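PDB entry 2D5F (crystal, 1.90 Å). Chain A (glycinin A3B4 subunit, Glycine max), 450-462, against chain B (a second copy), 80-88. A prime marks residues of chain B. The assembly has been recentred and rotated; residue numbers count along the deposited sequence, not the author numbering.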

# COMPACT_ATOMS: atom_id res chain seq x y z
N ALA A 450 -2.91 14.94 10.19
CA ALA A 450 -3.65 16.20 10.09
C ALA A 450 -2.79 17.27 9.45
O ALA A 450 -1.62 17.43 9.79
N VAL A 451 -3.38 18.00 8.51
CA VAL A 451 -2.68 19.06 7.80
C VAL A 451 -3.36 20.40 8.07
O VAL A 451 -4.58 20.48 8.07
N SER A 452 -2.57 21.43 8.32
CA SER A 452 -3.12 22.75 8.57
C SER A 452 -2.56 23.73 7.54
O SER A 452 -1.64 23.41 6.80
N SER A 453 -3.13 24.93 7.52
CA SER A 453 -2.69 25.96 6.60
C SER A 453 -2.92 27.30 7.31
O SER A 453 -3.96 27.49 7.93
N TYR A 454 -1.94 28.19 7.26
CA TYR A 454 -2.12 29.49 7.88
C TYR A 454 -2.31 30.52 6.77
O TYR A 454 -1.67 30.44 5.72
N ILE A 455 -3.20 31.48 7.01
CA ILE A 455 -3.53 32.48 6.02
C ILE A 455 -2.38 33.29 5.44
O ILE A 455 -2.40 33.59 4.26
N LYS A 456 -1.37 33.61 6.25
CA LYS A 456 -0.22 34.36 5.71
C LYS A 456 0.36 33.60 4.52
O LYS A 456 0.63 34.18 3.46
N ASP A 457 0.55 32.30 4.70
CA ASP A 457 1.10 31.44 3.65
C ASP A 457 0.17 31.42 2.44
O ASP A 457 0.63 31.36 1.29
N VAL A 458 -1.13 31.47 2.70
CA VAL A 458 -2.12 31.47 1.62
C VAL A 458 -1.96 32.70 0.73
O VAL A 458 -2.08 32.61 -0.50
N PHE A 459 -1.72 33.85 1.35
CA PHE A 459 -1.55 35.09 0.59
C PHE A 459 -0.37 34.94 -0.36
O PHE A 459 -0.43 35.38 -1.52
N ARG A 460 0.70 34.32 0.12
CA ARG A 460 1.90 34.13 -0.70
C ARG A 460 1.65 33.26 -1.94
O ARG A 460 2.26 33.47 -2.99
N ALA A 461 0.72 32.31 -1.83
CA ALA A 461 0.40 31.42 -2.93
C ALA A 461 -0.53 31.99 -4.00
O ALA A 461 -0.59 31.48 -5.12
N ILE A 462 -1.27 33.05 -3.65
CA ILE A 462 -2.22 33.66 -4.57
C ILE A 462 -1.64 34.86 -5.32
O ILE A 462 -0.95 35.69 -4.73
N PHE B 80 -4.82 27.08 -6.92
CA PHE B 80 -5.02 26.54 -5.58
C PHE B 80 -3.93 27.09 -4.68
O PHE B 80 -2.93 27.63 -5.16
N ALA B 81 -4.14 26.97 -3.37
CA ALA B 81 -3.15 27.41 -2.40
C ALA B 81 -2.80 26.19 -1.55
O ALA B 81 -3.48 25.88 -0.57
N PHE B 82 -1.76 25.48 -1.96
CA PHE B 82 -1.31 24.30 -1.24
C PHE B 82 -0.43 24.79 -0.10
O PHE B 82 0.54 25.51 -0.33
N PRO B 83 -0.77 24.40 1.14
CA PRO B 83 -0.06 24.78 2.36
C PRO B 83 1.41 24.41 2.45
O PRO B 83 1.78 23.24 2.28
N GLY B 84 2.24 25.41 2.73
CA GLY B 84 3.66 25.19 2.87
C GLY B 84 4.43 24.96 1.58
O GLY B 84 5.64 24.78 1.61
N CYS B 85 3.74 24.95 0.45
CA CYS B 85 4.41 24.74 -0.83
C CYS B 85 5.04 26.02 -1.36
O CYS B 85 4.53 27.12 -1.16
N PRO B 86 6.18 25.89 -2.06
CA PRO B 86 6.86 27.06 -2.61
C PRO B 86 6.13 27.73 -3.78
O PRO B 86 5.35 27.09 -4.49
N GLU B 87 6.38 29.02 -3.95
CA GLU B 87 5.78 29.80 -5.04
C GLU B 87 6.66 29.60 -6.27
O GLU B 87 7.61 30.35 -6.48
N THR B 88 6.33 28.62 -7.11
CA THR B 88 7.15 28.31 -8.28
C THR B 88 6.98 29.19 -9.52
O THR B 88 7.74 29.05 -10.48

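Glu87′, Pro83′ and Ala81′ cover the most surface in this contact, and all three direct their CA-to-CB bonds toward chain A. Pro83′, its ring in the C-gamma endo pucker, packs against the strand that precedes the helix. Its CB lies 3.7 Å from Ser453 CB and 3.5 Å from Ser452 O, while Val451, in the t rotamer, brings CG1 to 4.0 Å from Pro83′ CG. Pro83′ also sits within the type II turn running from Phe82′ to Cys85′, and this turn presents a backbone amide to the helix. Asp457 (chi1 t) points toward it and accepts the sole direct hydrogen bond between the stretches, from Gly84′ N to Asp457 OD2, at 2.9 Å and nearly linear. The carboxylate is held from its other oxygen by a salt bridge, Arg460 NH1 to Asp457 OD1 at 3.1 Å; the same NH1 donates to Tyr454 OH at 2.9 Å. Water 2 donates to Asp457 OD2 (2.7 Å) and, weakly, to Phe82′ O (3.0 Å).

Ala81′ meets the helix through its methyl group, with CB 4.0 Å from Ala461 CB and 4.1 Å from CG1 of Val458, a t rotamer. Its carbonyl serves a polar link instead: water 1 donates to Ala81′ O at 2.7 Å and lies 2.6 Å from Ser453 OG.

Glu87′ (chi1 m, chi2 p) reaches the last turn of the helix, placing CG 3.0 Å from Arg460 O and OE1 3.5 Å from Ala461 CB. Its charge approaches Arg460 without forming a salt bridge, since Glu87′ OE2 stays 4.5 Å from Arg460 NE, near the guanidinium plane. Water 3 spans this gap, accepting from Arg460 NE at 2.7 Å and donating to Glu87′ OE2 at 2.6 Å. Water 4 joins the backbones, donating to Ala461 O and Phe80′ O, both at 3.0 Å.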

# COMPACT_ATOMS: atom_id res chain seq x y z
CB ALA A 450 -4.10 16.65 11.48
CB VAL A 451 -2.67 18.79 6.27
CG1 VAL A 451 -2.14 20.00 5.53
CG2 VAL A 451 -1.81 17.57 5.97
CB SER A 452 -2.76 23.24 9.98
OG SER A 452 -1.36 23.48 10.08
CB SER A 453 -3.52 25.91 5.32
OG SER A 453 -3.20 26.98 4.44
CB TYR A 454 -0.95 29.85 8.81
CG TYR A 454 0.43 29.83 8.20
CD1 TYR A 454 1.14 31.02 8.03
CD2 TYR A 454 1.04 28.63 7.84
CE1 TYR A 454 2.44 31.01 7.53
CE2 TYR A 454 2.34 28.61 7.33
CZ TYR A 454 3.03 29.81 7.19
OH TYR A 454 4.31 29.81 6.69
CB ILE A 455 -4.65 33.40 6.56
CG1 ILE A 455 -5.95 32.58 6.63
CG2 ILE A 455 -4.86 34.59 5.64
CD1 ILE A 455 -7.16 33.32 7.22
CB LYS A 456 0.87 34.53 6.78
CG LYS A 456 0.50 35.47 7.92
CD LYS A 456 1.58 35.51 9.00
CE LYS A 456 2.93 35.97 8.43
NZ LYS A 456 4.01 35.98 9.47
CB ASP A 457 1.31 30.03 4.20
CG ASP A 457 1.88 29.09 3.16
OD1 ASP A 457 2.99 29.36 2.65
OD2 ASP A 457 1.22 28.08 2.86
CB VAL A 458 -3.56 31.45 2.17
CG1 VAL A 458 -4.56 31.59 1.04
CG2 VAL A 458 -3.81 30.16 2.94
CB PHE A 459 -1.26 36.27 1.53
CG PHE A 459 -2.43 36.66 2.40
CD1 PHE A 459 -2.22 37.14 3.69
CD2 PHE A 459 -3.74 36.57 1.92
CE1 PHE A 459 -3.29 37.51 4.50
CE2 PHE A 459 -4.82 36.94 2.73
CZ PHE A 459 -4.59 37.41 4.01
CB ARG A 460 3.04 33.53 0.14
CG ARG A 460 3.52 34.44 1.27
CD ARG A 460 4.91 34.05 1.77
NE ARG A 460 4.92 32.75 2.44
CZ ARG A 460 4.66 32.57 3.73
NH1 ARG A 460 4.70 31.35 4.25
NH2 ARG A 460 4.38 33.61 4.51
CB ALA A 461 -0.20 30.13 -2.38
CB ILE A 462 -3.49 34.09 -3.81
CG1 ILE A 462 -4.11 32.87 -3.13
CG2 ILE A 462 -4.49 34.75 -4.76
CD1 ILE A 462 -5.28 33.21 -2.23
CB PHE B 80 -4.91 25.01 -5.57
CG PHE B 80 -5.94 24.31 -6.41
CD1 PHE B 80 -5.74 24.14 -7.77
CD2 PHE B 80 -7.09 23.80 -5.83
CE1 PHE B 80 -6.68 23.45 -8.55
CE2 PHE B 80 -8.03 23.12 -6.60
CZ PHE B 80 -7.82 22.94 -7.96
CB ALA B 81 -3.71 28.53 -1.51
CB PHE B 82 -0.54 23.37 -2.19
CG PHE B 82 -1.43 22.51 -3.03
CD1 PHE B 82 -1.85 21.27 -2.58
CD2 PHE B 82 -1.91 22.97 -4.25
CE1 PHE B 82 -2.74 20.49 -3.32
CE2 PHE B 82 -2.80 22.21 -5.00
CZ PHE B 82 -3.22 20.97 -4.54
CB PRO B 83 -0.89 24.12 3.47
CG PRO B 83 -1.43 22.88 2.79
CD PRO B 83 -1.84 23.42 1.43
CB CYS B 85 3.42 24.19 -1.85
SG CYS B 85 2.91 22.47 -1.56
CB PRO B 86 8.22 26.50 -3.02
CG PRO B 86 7.85 25.12 -3.48
CD PRO B 86 6.90 24.65 -2.40
CB GLU B 87 5.74 31.28 -4.66
CG GLU B 87 4.56 31.72 -3.77
CD GLU B 87 4.23 30.75 -2.65
OE1 GLU B 87 3.30 29.93 -2.83
OE2 GLU B 87 4.88 30.80 -1.59
CB THR B 88 6.98 26.83 -8.70
OG1 THR B 88 5.63 26.59 -9.08
CG2 THR B 88 7.35 25.92 -7.54
O HOH W 1 -2.97 26.92 1.83
O HOH W 2 -0.53 28.07 0.83
O HOH W 3 6.03 31.02 0.70
O HOH W 4 -3.18 30.39 -6.25